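Local coordinates for reticulocyte binding protein (Streptococcus agalactiae COH1, PDB 3FAW) that is a cell-wall-anchored pullulanase of group B Streptococcus and probably hydrolyses the alpha-1,6 branch linkages of pullulan and related alpha-glucans, at residues A[410-419]-A[490-498]; A[48-58]-A[92-102]. All coordinates share one frame; numbering follows the deposited sequence.

Contact 1 (A[410-419]-A[490-498])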
loop_
_atom_site.group_PDB
_atom_site.type_symbol
_atom_site.label_atom_id
_atom_site.label_comp_id
_atom_site.label_asym_id
_atom_site.label_seq_id
_atom_site.Cartn_x
_atom_site.Cartn_y
_atom_site.Cartn_z
ATOM N N HIS A 410 3.467 13.839 13.894
ATOM C CA HIS A 410 2.279 13.844 13.050
ATOM C C HIS A 410 2.098 15.192 12.356
ATOM O O HIS A 410 2.618 16.214 12.817
ATOM C CB HIS A 410 1.036 13.513 13.878
ATOM C CG HIS A 410 1.147 12.234 14.650
ATOM N ND1 HIS A 410 1.227 12.199 16.026
ATOM C CD2 HIS A 410 1.198 10.945 14.237
ATOM C CE1 HIS A 410 1.318 10.943 16.427
ATOM N NE2 HIS A 410 1.301 10.162 15.361
ATOM N N PHE A 411 1.369 15.182 11.243
ATOM C CA PHE A 411 0.839 16.417 10.672
ATOM C C PHE A 411 -0.054 17.048 11.739
ATOM O O PHE A 411 -0.754 16.338 12.462
ATOM C CB PHE A 411 0.026 16.165 9.403
ATOM C CG PHE A 411 0.853 15.895 8.172
ATOM C CD1 PHE A 411 1.897 16.738 7.808
ATOM C CD2 PHE A 411 0.555 14.811 7.349
ATOM C CE1 PHE A 411 2.645 16.495 6.663
ATOM C CE2 PHE A 411 1.302 14.560 6.197
ATOM C CZ PHE A 411 2.346 15.407 5.853
ATOM N N MET A 412 -0.012 18.373 11.842
ATOM C CA MET A 412 -0.621 19.071 12.967
ATOM C C MET A 412 -1.585 20.177 12.558
ATOM O O MET A 412 -1.463 20.769 11.483
ATOM C CB MET A 412 0.474 19.674 13.848
ATOM C CG MET A 412 1.081 18.707 14.854
ATOM S SD MET A 412 2.451 19.465 15.754
ATOM C CE MET A 412 3.666 19.592 14.441
ATOM N N ASN A 413 -2.550 20.431 13.439
ATOM C CA ASN A 413 -3.363 21.636 13.384
ATOM C C ASN A 413 -2.526 22.778 13.955
ATOM O O ASN A 413 -1.529 22.536 14.640
ATOM C CB ASN A 413 -4.649 21.472 14.205
ATOM C CG ASN A 413 -5.553 20.374 13.676
ATOM O OD1 ASN A 413 -6.028 20.440 12.551
ATOM N ND2 ASN A 413 -5.811 19.366 14.503
ATOM N N GLU A 414 -2.930 24.015 13.675
ATOM C CA GLU A 414 -2.195 25.203 14.139
ATOM C C GLU A 414 -2.097 25.314 15.663
ATOM O O GLU A 414 -1.195 25.983 16.170
ATOM C CB GLU A 414 -2.810 26.484 13.562
ATOM C CG GLU A 414 -2.545 26.660 12.071
ATOM C CD GLU A 414 -3.229 27.881 11.468
ATOM O OE1 GLU A 414 -2.981 28.159 10.273
ATOM O OE2 GLU A 414 -4.011 28.559 12.177
ATOM N N ASP A 415 -3.010 24.669 16.387
ATOM C CA ASP A 415 -2.934 24.630 17.857
ATOM C C ASP A 415 -1.953 23.578 18.391
ATOM O O ASP A 415 -1.747 23.481 19.602
ATOM C CB ASP A 415 -4.331 24.463 18.487
ATOM C CG ASP A 415 -4.963 23.098 18.220
ATOM O OD1 ASP A 415 -4.380 22.261 17.496
ATOM O OD2 ASP A 415 -6.067 22.869 18.752
ATOM N N GLY A 416 -1.353 22.793 17.496
ATOM C CA GLY A 416 -0.369 21.782 17.880
ATOM C C GLY A 416 -0.918 20.366 17.989
ATOM O O GLY A 416 -0.144 19.402 18.000
ATOM N N SER A 417 -2.243 20.229 18.064
ATOM C CA SER A 417 -2.882 18.915 18.161
ATOM C C SER A 417 -2.630 18.086 16.899
ATOM O O SER A 417 -2.557 18.637 15.795
ATOM C CB SER A 417 -4.392 19.047 18.417
ATOM O OG SER A 417 -5.054 19.709 17.352
ATOM N N PRO A 418 -2.471 16.761 17.057
ATOM C CA PRO A 418 -2.191 15.904 15.906
ATOM C C PRO A 418 -3.410 15.675 15.024
ATOM O O PRO A 418 -4.504 15.443 15.528
ATOM C CB PRO A 418 -1.760 14.586 16.554
ATOM C CG PRO A 418 -2.468 14.565 17.849
ATOM C CD PRO A 418 -2.522 15.991 18.313
ATOM N N ARG A 419 -3.214 15.747 13.712
ATOM C CA ARG A 419 -4.239 15.314 12.777
ATOM C C ARG A 419 -4.264 13.787 12.718
ATOM O O ARG A 419 -3.221 13.129 12.789
ATOM C CB ARG A 419 -4.013 15.937 11.403
ATOM C CG ARG A 419 -4.271 17.428 11.410
ATOM C CD ARG A 419 -4.087 18.059 10.045
ATOM N NE ARG A 419 -4.871 19.284 9.930
ATOM C CZ ARG A 419 -5.050 19.968 8.804
ATOM N NH1 ARG A 419 -4.489 19.559 7.670
ATOM N NH2 ARG A 419 -5.799 21.066 8.815
ATOM N N THR A 490 -5.891 12.973 -1.690
ATOM C CA THR A 490 -6.330 12.911 -0.293
ATOM C C THR A 490 -5.523 13.808 0.668
ATOM O O THR A 490 -5.792 13.816 1.868
ATOM C CB THR A 490 -6.243 11.454 0.217
ATOM O OG1 THR A 490 -4.894 10.990 0.105
ATOM C CG2 THR A 490 -7.146 10.537 -0.600
ATOM N N PHE A 491 -4.556 14.567 0.154
ATOM C CA PHE A 491 -3.581 15.261 1.016
ATOM C C PHE A 491 -4.226 16.174 2.064
ATOM O O PHE A 491 -5.143 16.940 1.759
ATOM C CB PHE A 491 -2.591 16.079 0.178
ATOM C CG PHE A 491 -1.479 16.702 0.988
ATOM C CD1 PHE A 491 -0.371 15.952 1.359
ATOM C CD2 PHE A 491 -1.546 18.035 1.383
ATOM C CE1 PHE A 491 0.655 16.517 2.111
ATOM C CE2 PHE A 491 -0.526 18.610 2.134
ATOM C CZ PHE A 491 0.580 17.848 2.495
ATOM N N GLN A 492 -3.732 16.086 3.297
ATOM C CA GLN A 492 -4.129 17.009 4.361
ATOM C C GLN A 492 -2.946 17.856 4.808
ATOM O O GLN A 492 -3.010 19.082 4.770
ATOM C CB GLN A 492 -4.729 16.243 5.545
ATOM C CG GLN A 492 -6.027 15.520 5.204
ATOM C CD GLN A 492 -7.096 16.461 4.679
ATOM O OE1 GLN A 492 -7.627 16.269 3.584
ATOM N NE2 GLN A 492 -7.406 17.492 5.453
ATOM N N GLY A 493 -1.867 17.200 5.225
ATOM C CA GLY A 493 -0.648 17.893 5.642
ATOM C C GLY A 493 -0.819 18.697 6.918
ATOM O O GLY A 493 -1.734 18.442 7.703
ATOM N N ASP A 494 0.078 19.660 7.125
ATOM C CA ASP A 494 -0.000 20.586 8.259
ATOM C C ASP A 494 -0.981 21.710 7.923
ATOM O O ASP A 494 -0.954 22.242 6.814
ATOM C CB ASP A 494 1.377 21.193 8.560
ATOM C CG ASP A 494 2.338 20.207 9.214
ATOM O OD1 ASP A 494 1.947 19.530 10.183
ATOM O OD2 ASP A 494 3.504 20.137 8.776
ATOM N N GLN A 495 -1.839 22.077 8.875
ATOM C CA GLN A 495 -2.845 23.112 8.617
ATOM C C GLN A 495 -2.190 24.421 8.161
ATOM O O GLN A 495 -1.300 24.948 8.832
ATOM C CB GLN A 495 -3.716 23.372 9.855
ATOM C CG GLN A 495 -4.904 24.301 9.562
ATOM C CD GLN A 495 -5.705 24.698 10.792
ATOM O OE1 GLN A 495 -5.460 24.031 11.912
ATOM N NE2 GLN A 495 -6.544 25.598 10.724
ATOM N N GLY A 496 -2.630 24.926 7.012
ATOM C CA GLY A 496 -2.132 26.191 6.475
ATOM C C GLY A 496 -0.725 26.146 5.901
ATOM O O GLY A 496 -0.126 27.193 5.655
ATOM N N LYS A 497 -0.200 24.946 5.674
ATOM C CA LYS A 497 1.142 24.775 5.122
ATOM C C LYS A 497 1.094 23.873 3.885
ATOM O O LYS A 497 1.437 22.693 3.961
ATOM C CB LYS A 497 2.078 24.206 6.193
ATOM C CG LYS A 497 2.352 25.193 7.328
ATOM C CD LYS A 497 3.232 24.604 8.424
ATOM C CE LYS A 497 3.646 25.685 9.423
ATOM N NZ LYS A 497 4.212 25.128 10.683
ATOM N N PRO A 498 0.665 24.433 2.736
ATOM C CA PRO A 498 0.488 23.628 1.523
ATOM C C PRO A 498 1.799 23.055 1.006
ATOM O O PRO A 498 2.834 23.711 1.084
ATOM C CB PRO A 498 -0.091 24.625 0.507
ATOM C CG PRO A 498 -0.537 25.795 1.293
ATOM C CD PRO A 498 0.334 25.848 2.500
HETATM O O HOH W 1 0.195 23.822 11.440
HETATM O O HOH W 2 -5.737 24.493 15.065
#
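The F411 ring lies flat against the backbone of G493, whose CA sits over the ring centre, 3.5 Å from the centroid, in a CH-pi contact. F491 adds an offset edge-to-face pair by turning its edge toward the face of F411, the planes 72° apart. Next to the ring, D494 OD1 accepts the backbone N-H of M412 at 2.8 Å, nearly along its C-O bond, while Q495 N donates to M412 O at 2.9 Å in an almost straight bond. The Q495 side chain runs out with CG anti to its backbone N (chi1 -172°) and stays extended, which carries OE1 to the amide of E414; E414 N reaches it at 3.1 Å from above the carbonyl plane. The E414 carboxylate stacks on the Q495 amide, their planes 7° apart. R419 comes in across the Q495 side chain: R419 NH1 gives G493 O a bent bond of 3.0 Å, and Q495 CB packs over one face of the guanidinium.

Behind this first shell, N413 OD1 takes the R419 NE-H in the guanidinium plane, and N413 ND2 donates to S417 OG. D415 OD1 accepts S417 N, closing an Asx turn, and also S417 OG. Water 2 joins D415 N to Q495 OE1. H431 binds the second carboxylate oxygen of D494, and W122 of helix 122-129 packs on M412 and D494.

Two loops of the catalytic TIM-barrel domain are thus joined by bonds in which side chains of one loop mostly meet the backbone of the other. With one D494 oxygen on a backbone amide and the other on H431, the carboxylate is fixed in rotation and probably kept ionised.

Contact 2 (A[48-58]-A[92-102]); sequences LTSIQASFTTL and SLLIIKGDFNP
Antiparallel beta pairing joins 48-58 to 92-102: strands 50-55 and 93-98 are neighbours in a seven-stranded mixed sheet, running at 158° to each other. I51 faces I96 and A53 faces L94 as hydrogen-bonded pairs, each closed by two backbone bonds, and F55 N extends the pairing to S92 O.

The side chains of I51, A53, L94 and I96 emerge on the buried face. There the small A53 leaves a hollow that I96 enters with its CD1, 3.9 Å from A53 CB. At one end of this row F55 lies obliquely against L94, its CE2 3.8 Å from L94 CB; Y111 meets F55 edge-to-face beyond the pair. At the other end F100 swings back under the sheet and takes I51 as a bump on its ring: I51 CD1 stands over the ring centre, 3.9 Å from the centroid and 8° off the normal. The opposite face of F100 rests on the backbone of G98. F107 makes a further edge-to-face contact with F100.

S50, Q52, L93 and I95 lie on the other face, where packing is lighter; I95 CG2 nestles against S50 OG at 3.5 Å, and Q52 turns to Q44 on strand 40-47. A G1 bulge at S92 and L93, both opposite D88, begins strand 93-98, and L58 folds over it with CD1 3.3 Å from L93 O. Past the strands, L48 CD2 meets P102 CD, 3.8 Å away, while L48 O accepts F100 N at 3.1 Å and a water that also donates to D99 OD1.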
loop_
_atom_site.group_PDB
_atom_site.type_symbol
_atom_site.label_atom_id
_atom_site.label_comp_id
_atom_site.label_asym_id
_atom_site.label_seq_id
_atom_site.Cartn_x
_atom_site.Cartn_y
_atom_site.Cartn_z
ATOM N N LEU A 48 15.695 31.082 16.740
ATOM C CA LEU A 48 16.477 31.511 17.900
ATOM C C LEU A 48 16.040 32.870 18.450
ATOM O O LEU A 48 16.084 33.088 19.663
ATOM C CB LEU A 48 17.978 31.527 17.572
ATOM C CG LEU A 48 18.644 30.160 17.362
ATOM C CD1 LEU A 48 20.133 30.321 17.041
ATOM C CD2 LEU A 48 18.463 29.254 18.578
ATOM N N THR A 49 15.603 33.767 17.564
ATOM C CA THR A 49 15.280 35.142 17.945
ATOM C C THR A 49 13.830 35.558 17.653
ATOM O O THR A 49 13.554 36.749 17.490
ATOM C CB THR A 49 16.237 36.134 17.243
ATOM O OG1 THR A 49 16.055 36.059 15.824
ATOM C CG2 THR A 49 17.699 35.822 17.590
ATOM N N SER A 50 12.904 34.602 17.597
ATOM C CA SER A 50 11.515 34.919 17.232
ATOM C C SER A 50 10.462 34.021 17.894
ATOM O O SER A 50 10.587 32.791 17.892
ATOM C CB SER A 50 11.343 34.879 15.708
ATOM O OG SER A 50 10.127 35.499 15.319
ATOM N N ILE A 51 9.428 34.659 18.446
ATOM C CA ILE A 51 8.279 33.965 19.032
ATOM C C ILE A 51 6.968 34.550 18.501
ATOM O O ILE A 51 6.754 35.758 18.572
ATOM C CB ILE A 51 8.285 34.064 20.575
ATOM C CG1 ILE A 51 9.431 33.229 21.157
ATOM C CG2 ILE A 51 6.940 33.606 21.160
ATOM C CD1 ILE A 51 9.509 33.261 22.671
ATOM N N GLN A 52 6.096 33.695 17.969
ATOM C CA GLN A 52 4.773 34.137 17.518
ATOM C C GLN A 52 3.717 33.849 18.586
ATOM O O GLN A 52 3.583 32.716 19.046
ATOM C CB GLN A 52 4.385 33.509 16.169
ATOM C CG GLN A 52 4.372 31.990 16.104
ATOM C CD GLN A 52 3.722 31.470 14.832
ATOM O OE1 GLN A 52 3.791 32.105 13.775
ATOM N NE2 GLN A 52 3.086 30.307 14.928
ATOM N N ALA A 53 2.991 34.895 18.985
ATOM C CA ALA A 53 1.951 34.804 20.007
ATOM C C ALA A 53 0.590 35.040 19.372
ATOM O O ALA A 53 0.374 36.071 18.726
ATOM C CB ALA A 53 2.193 35.832 21.107
ATOM N N SER A 54 -0.326 34.094 19.559
ATOM C CA SER A 54 -1.666 34.202 18.989
ATOM C C SER A 54 -2.621 34.886 19.967
ATOM O O SER A 54 -2.624 34.585 21.164
ATOM C CB SER A 54 -2.198 32.824 18.608
ATOM O OG SER A 54 -3.420 32.943 17.908
ATOM N N PHE A 55 -3.425 35.806 19.446
ATOM C CA PHE A 55 -4.399 36.546 20.244
ATOM C C PHE A 55 -5.814 36.295 19.730
ATOM O O PHE A 55 -6.002 35.827 18.605
ATOM C CB PHE A 55 -4.091 38.049 20.195
ATOM C CG PHE A 55 -2.919 38.462 21.046
ATOM C CD1 PHE A 55 -3.115 39.173 22.224
ATOM C CD2 PHE A 55 -1.619 38.134 20.673
ATOM C CE1 PHE A 55 -2.033 39.554 23.015
ATOM C CE2 PHE A 55 -0.535 38.508 21.458
ATOM C CZ PHE A 55 -0.741 39.219 22.631
ATOM N N THR A 56 -6.804 36.597 20.567
ATOM C CA THR A 56 -8.204 36.609 20.138
ATOM C C THR A 56 -8.374 37.614 18.994
ATOM O O THR A 56 -8.996 37.310 17.974
ATOM C CB THR A 56 -9.151 37.000 21.296
ATOM O OG1 THR A 56 -8.678 38.204 21.916
ATOM C CG2 THR A 56 -9.226 35.886 22.337
ATOM N N THR A 57 -7.811 38.806 19.180
ATOM C CA THR A 57 -7.800 39.844 18.146
ATOM C C THR A 57 -6.753 40.919 18.456
ATOM O O THR A 57 -6.387 41.120 19.619
ATOM C CB THR A 57 -9.186 40.517 17.999
ATOM O OG1 THR A 57 -9.092 41.622 17.090
ATOM C CG2 THR A 57 -9.700 41.011 19.349
ATOM N N LEU A 58 -6.276 41.598 17.410
ATOM C CA LEU A 58 -5.361 42.739 17.560
ATOM C C LEU A 58 -5.989 44.079 17.136
ATOM O O LEU A 58 -5.299 45.099 17.104
ATOM C CB LEU A 58 -4.063 42.492 16.780
ATOM C CG LEU A 58 -3.187 41.340 17.280
ATOM C CD1 LEU A 58 -2.033 41.085 16.322
ATOM C CD2 LEU A 58 -2.663 41.614 18.682
ATOM N N SER A 92 -4.265 37.917 13.615
ATOM C CA SER A 92 -4.329 38.226 15.043
ATOM C C SER A 92 -3.169 37.585 15.802
ATOM O O SER A 92 -3.341 37.066 16.906
ATOM C CB SER A 92 -5.682 37.817 15.631
ATOM O OG SER A 92 -6.717 38.603 15.071
ATOM N N LEU A 93 -1.985 37.622 15.192
ATOM C CA LEU A 93 -0.774 37.136 15.836
ATOM C C LEU A 93 0.260 38.246 15.950
ATOM O O LEU A 93 0.355 39.126 15.089
ATOM C CB LEU A 93 -0.206 35.905 15.110
ATOM C CG LEU A 93 0.281 36.017 13.667
ATOM C CD1 LEU A 93 1.639 36.674 13.603
ATOM C CD2 LEU A 93 0.347 34.632 13.029
ATOM N N LEU A 94 1.020 38.193 17.039
ATOM C CA LEU A 94 2.060 39.161 17.338
ATOM C C LEU A 94 3.410 38.457 17.258
ATOM O O LEU A 94 3.649 37.484 17.973
ATOM C CB LEU A 94 1.833 39.719 18.742
ATOM C CG LEU A 94 2.779 40.803 19.259
ATOM C CD1 LEU A 94 2.578 42.096 18.484
ATOM C CD2 LEU A 94 2.547 41.015 20.744
ATOM N N ILE A 95 4.288 38.939 16.382
ATOM C CA ILE A 95 5.636 38.378 16.259
ATOM C C ILE A 95 6.574 39.148 17.196
ATOM O O ILE A 95 6.729 40.361 17.068
ATOM C CB ILE A 95 6.157 38.415 14.804
ATOM C CG1 ILE A 95 5.161 37.731 13.859
ATOM C CG2 ILE A 95 7.514 37.734 14.701
ATOM C CD1 ILE A 95 4.094 38.661 13.314
ATOM N N ILE A 96 7.178 38.427 18.140
ATOM C CA ILE A 96 7.994 39.013 19.201
ATOM C C ILE A 96 9.464 38.681 18.953
ATOM O O ILE A 96 9.818 37.507 18.812
ATOM C CB ILE A 96 7.585 38.453 20.591
ATOM C CG1 ILE A 96 6.068 38.566 20.804
ATOM C CG2 ILE A 96 8.330 39.181 21.700
ATOM C CD1 ILE A 96 5.537 37.715 21.949
ATOM N N LYS A 97 10.309 39.716 18.910
ATOM C CA LYS A 97 11.743 39.569 18.642
ATOM C C LYS A 97 12.588 39.807 19.892
ATOM O O LYS A 97 12.265 40.661 20.726
ATOM C CB LYS A 97 12.196 40.546 17.551
ATOM C CG LYS A 97 11.515 40.355 16.204
ATOM C CD LYS A 97 12.005 41.387 15.202
ATOM C CE LYS A 97 11.102 41.467 13.982
ATOM N NZ LYS A 97 11.189 40.239 13.135
ATOM N N GLY A 98 13.689 39.064 19.987
ATOM C CA GLY A 98 14.613 39.147 21.117
ATOM C C GLY A 98 15.590 37.983 21.082
ATOM O O GLY A 98 15.609 37.227 20.120
ATOM N N ASP A 99 16.404 37.841 22.123
ATOM C CA ASP A 99 17.359 36.733 22.212
ATOM C C ASP A 99 16.747 35.620 23.060
ATOM O O ASP A 99 16.753 35.687 24.292
ATOM C CB ASP A 99 18.692 37.216 22.806
ATOM C CG ASP A 99 19.796 36.160 22.734
ATOM O OD1 ASP A 99 19.499 34.950 22.628
ATOM O OD2 ASP A 99 20.979 36.554 22.781
ATOM N N PHE A 100 16.209 34.602 22.394
ATOM C CA PHE A 100 15.484 33.526 23.076
ATOM C C PHE A 100 16.254 32.205 23.021
ATOM O O PHE A 100 15.933 31.313 22.232
ATOM C CB PHE A 100 14.088 33.368 22.472
ATOM C CG PHE A 100 13.271 34.633 22.492
ATOM C CD1 PHE A 100 12.995 35.280 23.690
ATOM C CD2 PHE A 100 12.762 35.167 21.314
ATOM C CE1 PHE A 100 12.230 36.444 23.712
ATOM C CE2 PHE A 100 12.002 36.326 21.327
ATOM C CZ PHE A 100 11.735 36.968 22.529
ATOM N N ASN A 101 17.269 32.093 23.877
ATOM C CA ASN A 101 18.107 30.893 23.957
ATOM C C ASN A 101 17.265 29.697 24.401
ATOM O O ASN A 101 16.728 29.702 25.512
ATOM C CB ASN A 101 19.271 31.125 24.935
ATOM C CG ASN A 101 20.317 30.007 24.911
ATOM O OD1 ASN A 101 20.124 28.955 24.302
ATOM N ND2 ASN A 101 21.436 30.244 25.587
ATOM N N PRO A 102 17.136 28.669 23.535
ATOM C CA PRO A 102 16.285 27.525 23.887
ATOM C C PRO A 102 16.744 26.753 25.130
ATOM O O PRO A 102 15.944 26.041 25.732
ATOM C CB PRO A 102 16.333 26.637 22.633
ATOM C CG PRO A 102 17.527 27.073 21.874
ATOM C CD PRO A 102 17.743 28.515 22.197
HETATM O O HOH W 3 18.714 32.943 20.923
#

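From the N terminus, the chain first meets contact 2, which closes a loop of 33 residues holding helix 64-69 and strands 71-73 and 79-88, and so sets strand 50-55 beside strand 93-98 in the N-terminal sheet. Contact 1 opens much later and spans 70 residues, among them helices 432-449 and 464-477 and strand 453-456 of the barrel. The two loops follow in series, neither nesting nor crossing. The centres of contacts 1 and 2 lie about 20 Å apart, and the nearest atoms of contacts 1 and 2 about 6 Å. Helix 122-129 lies against both: Q127 and L128 meet L48 and P102 at contact 2, while W122 and E123 meet contact 1, joining N-terminal sheet to catalytic domain.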